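Local coordinates for protein cystathionine gamma-synthase (Xanthomonas oryzae pv. oryzae KACC 10331, PDB 6LGO) that binds pyridoxal 5'-phosphate and probably catalyses the cystathionine gamma-synthase and gamma-lyase reactions of the trans-sulfuration family, at residues E74-A79 / L192-D197; S158-R163 / D368-L373. The protein carries 1 engineered substitution. One frame throughout, in Å; residues are numbered along the deposited sequence.

Contact 1 (E74-A79 / L192-D197)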
loop_
_atom_site.group_PDB
_atom_site.type_symbol
_atom_site.label_atom_id
_atom_site.label_comp_id
_atom_site.label_asym_id
_atom_site.label_seq_id
_atom_site.Cartn_x
_atom_site.Cartn_y
_atom_site.Cartn_z
ATOM N N GLU A 74 -4.166 4.081 -25.117
ATOM C CA GLU A 74 -3.870 5.368 -25.728
ATOM C C GLU A 74 -2.419 5.359 -26.236
ATOM O O GLU A 74 -2.150 5.739 -27.337
ATOM C CB GLU A 74 -4.184 6.494 -24.767
ATOM C CG GLU A 74 -4.694 7.672 -25.586
ATOM C CD GLU A 74 -4.360 9.076 -25.112
ATOM O OE1 GLU A 74 -4.658 9.387 -23.910
ATOM O OE2 GLU A 74 -3.892 9.895 -25.968
ATOM N N LEU A 75 -1.477 4.886 -25.475
ATOM C CA LEU A 75 -0.065 4.887 -25.922
ATOM C C LEU A 75 0.199 3.964 -27.134
ATOM O O LEU A 75 1.152 4.306 -27.930
ATOM C CB LEU A 75 0.779 4.422 -24.722
ATOM C CG LEU A 75 1.475 5.483 -23.871
ATOM C CD1 LEU A 75 0.695 6.778 -23.760
ATOM C CD2 LEU A 75 1.852 4.916 -22.517
ATOM N N GLU A 76 -0.500 2.788 -27.216
ATOM C CA GLU A 76 -0.292 1.775 -28.279
ATOM C C GLU A 76 -1.197 2.016 -29.496
ATOM O O GLU A 76 -0.824 1.490 -30.514
ATOM C CB GLU A 76 -0.400 0.352 -27.774
ATOM C CG GLU A 76 0.726 -0.044 -26.810
ATOM C CD GLU A 76 1.998 -0.499 -27.462
ATOM O OE1 GLU A 76 2.207 -0.187 -28.669
ATOM O OE2 GLU A 76 2.762 -1.195 -26.798
ATOM N N GLY A 77 -2.205 2.897 -29.407
ATOM C CA GLY A 77 -3.203 3.201 -30.443
ATOM C C GLY A 77 -4.250 2.102 -30.556
ATOM O O GLY A 77 -4.639 1.818 -31.697
ATOM N N GLY A 78 -4.806 1.594 -29.435
ATOM C CA GLY A 78 -5.746 0.476 -29.492
ATOM C C GLY A 78 -7.106 0.861 -28.987
ATOM O O GLY A 78 -7.266 1.934 -28.421
ATOM N N ALA A 79 -8.035 -0.067 -29.043
ATOM C CA ALA A 79 -9.410 0.214 -28.622
ATOM C C ALA A 79 -9.551 0.104 -27.084
ATOM O O ALA A 79 -10.488 0.646 -26.571
ATOM C CB ALA A 79 -10.318 -0.743 -29.363
ATOM N N LEU A 192 8.851 3.409 -27.370
ATOM C CA LEU A 192 9.924 3.195 -28.361
ATOM C C LEU A 192 9.462 2.329 -29.557
ATOM O O LEU A 192 10.239 2.275 -30.542
ATOM C CB LEU A 192 11.166 2.590 -27.707
ATOM C CG LEU A 192 11.873 3.462 -26.680
ATOM C CD1 LEU A 192 13.114 2.779 -26.149
ATOM C CD2 LEU A 192 12.244 4.843 -27.255
ATOM N N GLN A 193 8.236 1.798 -29.595
ATOM C CA GLN A 193 7.742 0.958 -30.703
ATOM C C GLN A 193 6.252 0.866 -30.511
ATOM O O GLN A 193 5.834 0.539 -29.349
ATOM C CB GLN A 193 8.338 -0.464 -30.675
ATOM C CG GLN A 193 7.982 -1.327 -31.883
ATOM C CD GLN A 193 8.842 -2.575 -31.949
ATOM O OE1 GLN A 193 8.658 -3.451 -31.078
ATOM N NE2 GLN A 193 9.781 -2.661 -32.913
ATOM N N LYS A 194 5.535 1.024 -31.612
ATOM C CA LYS A 194 4.075 0.877 -31.629
ATOM C C LYS A 194 3.640 -0.131 -32.680
ATOM O O LYS A 194 3.199 0.234 -33.761
ATOM C CB LYS A 194 3.462 2.199 -32.030
ATOM C CG LYS A 194 3.427 3.350 -31.029
ATOM C CD LYS A 194 2.020 3.880 -31.080
ATOM C CE LYS A 194 1.882 5.338 -31.309
ATOM N NZ LYS A 194 0.482 5.497 -31.740
ATOM N N PRO A 195 3.603 -1.419 -32.342
ATOM C CA PRO A 195 3.252 -2.442 -33.308
ATOM C C PRO A 195 1.881 -2.280 -33.993
ATOM O O PRO A 195 1.786 -2.652 -35.127
ATOM C CB PRO A 195 3.338 -3.707 -32.460
ATOM C CG PRO A 195 4.365 -3.349 -31.440
ATOM C CD PRO A 195 3.968 -1.961 -31.057
ATOM N N LEU A 196 0.903 -1.685 -33.339
ATOM C CA LEU A 196 -0.437 -1.513 -33.933
ATOM C C LEU A 196 -0.391 -0.505 -35.078
ATOM O O LEU A 196 -1.254 -0.580 -35.945
ATOM C CB LEU A 196 -1.458 -1.095 -32.868
ATOM C CG LEU A 196 -1.669 -2.028 -31.664
ATOM C CD1 LEU A 196 -2.871 -1.575 -30.837
ATOM C CD2 LEU A 196 -1.824 -3.472 -32.052
ATOM N N ASP A 197 0.593 0.367 -35.119
ATOM C CA ASP A 197 0.748 1.310 -36.251
ATOM C C ASP A 197 0.966 0.536 -37.565
ATOM O O ASP A 197 0.705 1.093 -38.597
ATOM C CB ASP A 197 1.948 2.257 -36.029
ATOM C CG ASP A 197 1.733 3.501 -35.155
ATOM O OD1 ASP A 197 0.568 3.686 -34.706
ATOM O OD2 ASP A 197 2.760 4.342 -34.992
HETATM O O HOH W 1 1.071 -0.098 -30.951
#

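Contact 2 (S158-R163 / D368-L373). With EBO ((2~{S})-2-azanyl-4-[(3~{S})-3-[(~{E})-[2-methyl-3-oxidanyl-5-(phosphonomethyl)pyridin-4-yl]methylideneamino]-4-oxidanyl-4-oxidanylidene-butyl]sulfanyl-butanoic acid), chain E.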
loop_
_atom_site.group_PDB
_atom_site.type_symbol
_atom_site.label_atom_id
_atom_site.label_comp_id
_atom_site.label_asym_id
_atom_site.label_seq_id
_atom_site.Cartn_x
_atom_site.Cartn_y
_atom_site.Cartn_z
ATOM N N SER A 158 14.078 -9.382 -29.724
ATOM C CA SER A 158 14.009 -10.714 -29.107
ATOM C C SER A 158 14.893 -10.753 -27.855
ATOM O O SER A 158 15.942 -10.058 -27.738
ATOM C CB SER A 158 14.295 -11.816 -30.135
ATOM O OG SER A 158 15.671 -11.868 -30.520
ATOM N N ASN A 159 14.457 -11.536 -26.893
ATOM C CA ASN A 159 15.155 -11.707 -25.605
ATOM C C ASN A 159 15.826 -13.074 -25.643
ATOM O O ASN A 159 15.094 -14.059 -25.742
ATOM C CB ASN A 159 14.100 -11.646 -24.502
ATOM C CG ASN A 159 14.591 -11.961 -23.115
ATOM O OD1 ASN A 159 13.727 -12.015 -22.265
ATOM N ND2 ASN A 159 15.885 -12.065 -22.854
ATOM N N PRO A 160 17.166 -13.212 -25.512
ATOM C CA PRO A 160 18.067 -12.099 -25.214
ATOM C C PRO A 160 19.022 -11.697 -26.347
ATOM O O PRO A 160 19.973 -10.993 -26.060
ATOM C CB PRO A 160 18.880 -12.781 -24.089
ATOM C CG PRO A 160 19.138 -14.177 -24.676
ATOM C CD PRO A 160 17.854 -14.511 -25.434
ATOM N N LEU A 161 18.769 -12.098 -27.593
ATOM C CA LEU A 161 19.777 -11.793 -28.645
ATOM C C LEU A 161 19.429 -10.552 -29.434
ATOM O O LEU A 161 20.296 -10.126 -30.169
ATOM C CB LEU A 161 20.025 -13.009 -29.530
ATOM C CG LEU A 161 20.777 -14.127 -28.797
ATOM C CD1 LEU A 161 20.562 -15.453 -29.487
ATOM C CD2 LEU A 161 22.275 -13.823 -28.599
ATOM N N LEU A 162 18.292 -9.923 -29.172
ATOM C CA LEU A 162 17.931 -8.625 -29.803
ATOM C C LEU A 162 17.871 -8.823 -31.352
ATOM O O LEU A 162 18.240 -7.944 -32.144
ATOM C CB LEU A 162 18.971 -7.586 -29.384
ATOM C CG LEU A 162 18.908 -6.983 -27.973
ATOM C CD1 LEU A 162 17.564 -6.410 -27.635
ATOM C CD2 LEU A 162 19.309 -7.916 -26.867
ATOM N N ARG A 163 17.358 -9.944 -31.787
ATOM C CA ARG A 163 17.074 -10.214 -33.234
ATOM C C ARG A 163 15.849 -9.308 -33.509
ATOM O O ARG A 163 15.039 -9.054 -32.609
ATOM C CB ARG A 163 17.104 -11.758 -33.325
ATOM C CG ARG A 163 17.553 -12.466 -34.566
ATOM C CD ARG A 163 18.579 -13.653 -34.609
ATOM N NE ARG A 163 18.111 -14.556 -33.652
ATOM C CZ ARG A 163 18.744 -15.518 -33.012
ATOM N NH1 ARG A 163 19.965 -15.913 -33.292
ATOM N NH2 ARG A 163 18.063 -16.046 -32.006
ATOM N N ASP A 368 26.252 -20.681 -23.722
ATOM C CA ASP A 368 26.580 -20.802 -22.277
ATOM C C ASP A 368 27.387 -19.580 -21.782
ATOM O O ASP A 368 27.415 -19.351 -20.532
ATOM C CB ASP A 368 27.216 -22.176 -22.020
ATOM C CG ASP A 368 26.184 -23.325 -22.008
ATOM O OD1 ASP A 368 24.974 -23.091 -22.286
ATOM O OD2 ASP A 368 26.591 -24.453 -21.663
ATOM N N GLY A 369 27.984 -18.806 -22.677
ATOM C CA GLY A 369 28.822 -17.635 -22.355
ATOM C C GLY A 369 28.015 -16.325 -22.389
ATOM O O GLY A 369 28.541 -15.294 -21.989
ATOM N N LEU A 370 26.751 -16.344 -22.781
ATOM C CA LEU A 370 26.034 -15.055 -23.050
ATOM C C LEU A 370 25.669 -14.387 -21.715
ATOM O O LEU A 370 25.127 -15.069 -20.834
ATOM C CB LEU A 370 24.803 -15.297 -23.922
ATOM C CG LEU A 370 24.127 -14.016 -24.411
ATOM C CD1 LEU A 370 24.952 -13.296 -25.474
ATOM C CD2 LEU A 370 22.710 -14.281 -24.907
ATOM N N LEU A 371 26.035 -13.104 -21.595
ATOM C CA LEU A 371 25.541 -12.166 -20.551
ATOM C C LEU A 371 24.607 -11.126 -21.177
ATOM O O LEU A 371 24.881 -10.671 -22.306
ATOM C CB LEU A 371 26.748 -11.558 -19.831
ATOM C CG LEU A 371 27.567 -12.609 -19.066
ATOM C CD1 LEU A 371 28.879 -11.992 -18.627
ATOM C CD2 LEU A 371 26.760 -13.231 -17.888
ATOM N N ARG A 372 23.533 -10.806 -20.451
ATOM C CA ARG A 372 22.542 -9.768 -20.798
ATOM C C ARG A 372 22.569 -8.637 -19.786
ATOM O O ARG A 372 22.544 -8.908 -18.586
ATOM C CB ARG A 372 21.150 -10.375 -20.866
ATOM C CG ARG A 372 20.099 -9.465 -21.451
ATOM C CD ARG A 372 18.740 -10.105 -21.262
ATOM N NE ARG A 372 18.282 -9.985 -19.877
ATOM C CZ ARG A 372 17.142 -10.475 -19.377
ATOM N NH1 ARG A 372 16.329 -11.173 -20.161
ATOM N NH2 ARG A 372 16.866 -10.264 -18.078
ATOM N N LEU A 373 22.633 -7.398 -20.287
ATOM C CA LEU A 373 22.592 -6.205 -19.430
ATOM C C LEU A 373 21.241 -5.553 -19.584
ATOM O O LEU A 373 20.780 -5.433 -20.750
ATOM C CB LEU A 373 23.638 -5.223 -19.909
ATOM C CG LEU A 373 25.081 -5.657 -19.794
ATOM C CD1 LEU A 373 26.005 -4.520 -20.289
ATOM C CD2 LEU A 373 25.371 -6.027 -18.339
HETATM O O6 EBO E . 13.844 -12.101 -19.209
HETATM C C15 EBO E . 13.490 -11.782 -18.019
HETATM O O5 EBO E . 14.252 -11.373 -17.136
HETATM C C8 EBO E . 12.108 -11.884 -17.502
HETATM C C9 EBO E . 11.878 -12.839 -16.254
HETATM C C10 EBO E . 12.904 -14.016 -16.081
HETATM S S EBO E . 12.317 -14.801 -14.682
HETATM C C11 EBO E . 12.859 -16.378 -15.132
HETATM C C12 EBO E . 12.893 -17.226 -13.912
HETATM C C13 EBO E . 11.616 -17.730 -13.300
HETATM C C14 EBO E . 10.716 -18.490 -14.219
HETATM O O4 EBO E . 9.984 -17.875 -14.984
HETATM O O3 EBO E . 10.603 -19.706 -14.210
HETATM N N2 EBO E . 12.183 -18.522 -12.216
HETATM N N1 EBO E . 11.199 -11.912 -18.689
HETATM C C7 EBO E . 9.951 -11.843 -18.652
HETATM C C3 EBO E . 9.111 -11.688 -19.836
HETATM C C2 EBO E . 9.710 -11.263 -21.056
HETATM O O7 EBO E . 11.064 -11.038 -21.194
HETATM C C4 EBO E . 7.634 -11.891 -19.738
HETATM C C6 EBO E . 6.705 -12.154 -18.528
HETATM P P EBO E . 6.443 -11.600 -16.737
HETATM O O2 EBO E . 5.864 -10.406 -16.061
HETATM O O1 EBO E . 5.354 -12.630 -16.219
HETATM O O EBO E . 7.613 -12.012 -15.777
HETATM C C5 EBO E . 7.063 -11.758 -21.091
HETATM N N EBO E . 7.593 -11.361 -22.279
HETATM C C1 EBO E . 8.900 -11.142 -22.266
HETATM C C EBO E . 9.685 -10.660 -23.420
#

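Contact 1 (E74-A79 / L192-D197)
Glu76 and Leu196 meet through a single water that three groups grip: it donates to Glu76 O and to Glu76 OE1, and accepts from Leu196 N at 2.9 Å. The water is held between the C-terminal end of helix 63-76 and a 3-10 turn that precedes strand 202-206, within the large domain of a fold type I PLP enzyme, built on a seven-stranded sheet. The Glu76 chain bends at its second torsion (chi2 -84°), which turns the carboxylate back so that one residue can offer both its carbonyl and its OE1 to the water. OE2 is bonded to His205, a pairing that would restrain the carboxylate's rotation. Pro195 crosses the carboxylate, its CD 3.5 Å from Glu76 OE1. Lys194 runs alongside the end of the helix, bringing its CD to 3.3 Å from Leu75 O. Its ammonium passes Glu76 by, NZ lying 6.7 Å from Glu76 OE1, and makes a weak salt bridge within its own turn, from NZ to Asp197 OD1. Val203 of strand 202-206 touches Glu76, Pro195 and Leu196 alike. Gly77 leaves the helix with positive phi (76°), and the chain swings past Leu196, whose CB sits 3.6 Å from Glu76 O while its CD1 rests 3.8 Å from Gly78 CA.

Contact 2 (S158-R163 / D368-L373)
Arg372 leaves its strand extended through the first two torsions and bends at the third (chi3 76°), while Asn159 holds CG opposite its backbone N; the two side chains cross at about a right angle next to the carboxylate of the bound adduct, the cystathionine external aldimine of PLP (EBO). Arg372 belongs to strand 371-374 of the C-terminal sheet, and Asn159 to the loop after strand 151-155, with a cis peptide joining it to Pro160. The guanidinium takes the alpha-carboxylate two to two: NH1 reaches EBO O6 at 2.8 Å, almost straight (175°), and NH2 reaches EBO O5 at 3.0 Å. Tyr57 and Arg59 of the second subunit also bond the adduct. The Asn159 amide comes in at the guanidinium's edge, its CG 3.5 Å from Arg372 NH1, the two planes turned 41° apart. Pro160 CB touches the aliphatic part of the arginine at Arg372 CD, 3.9 Å away. Leu370 CD2 meets Pro160 CG at 3.6 Å and Leu161 CD2 at 3.7 Å, with Tyr287 touching both leucines. Ser158 OG accepts from Arg163 N and bonds Asp110, which also forms a salt bridge with Arg163. As in fold type I aminotransferases, the arginine binds the alpha-carboxylate; two nearly straight, probably charge-paired bonds would set how the bonds at the alpha carbon are turned against the conjugated imine and pyridine system.

Both contacts are buried, yet they lie on opposite sides of the chain's centre, 26 Å apart between centres and about 8 Å at their nearest atoms. Contact 1 stays within the large domain, tying the end of helix 63-76 to the loop between strands 180-184 and 202-206. Contact 2 spans domains, setting the loop after strand 151-155, which lies next to strand 180-184 in the seven-stranded sheet, against the C-terminal sheet. The residues just after strand 180-184 touch both: Asn185 meets Glu76 and Pro195, Phe187 meets Asn159. Their chemistry follows their place: a water bridge and a histidine partner satisfy the carboxylate in one, whereas an arginine in the other serves the bound ligand.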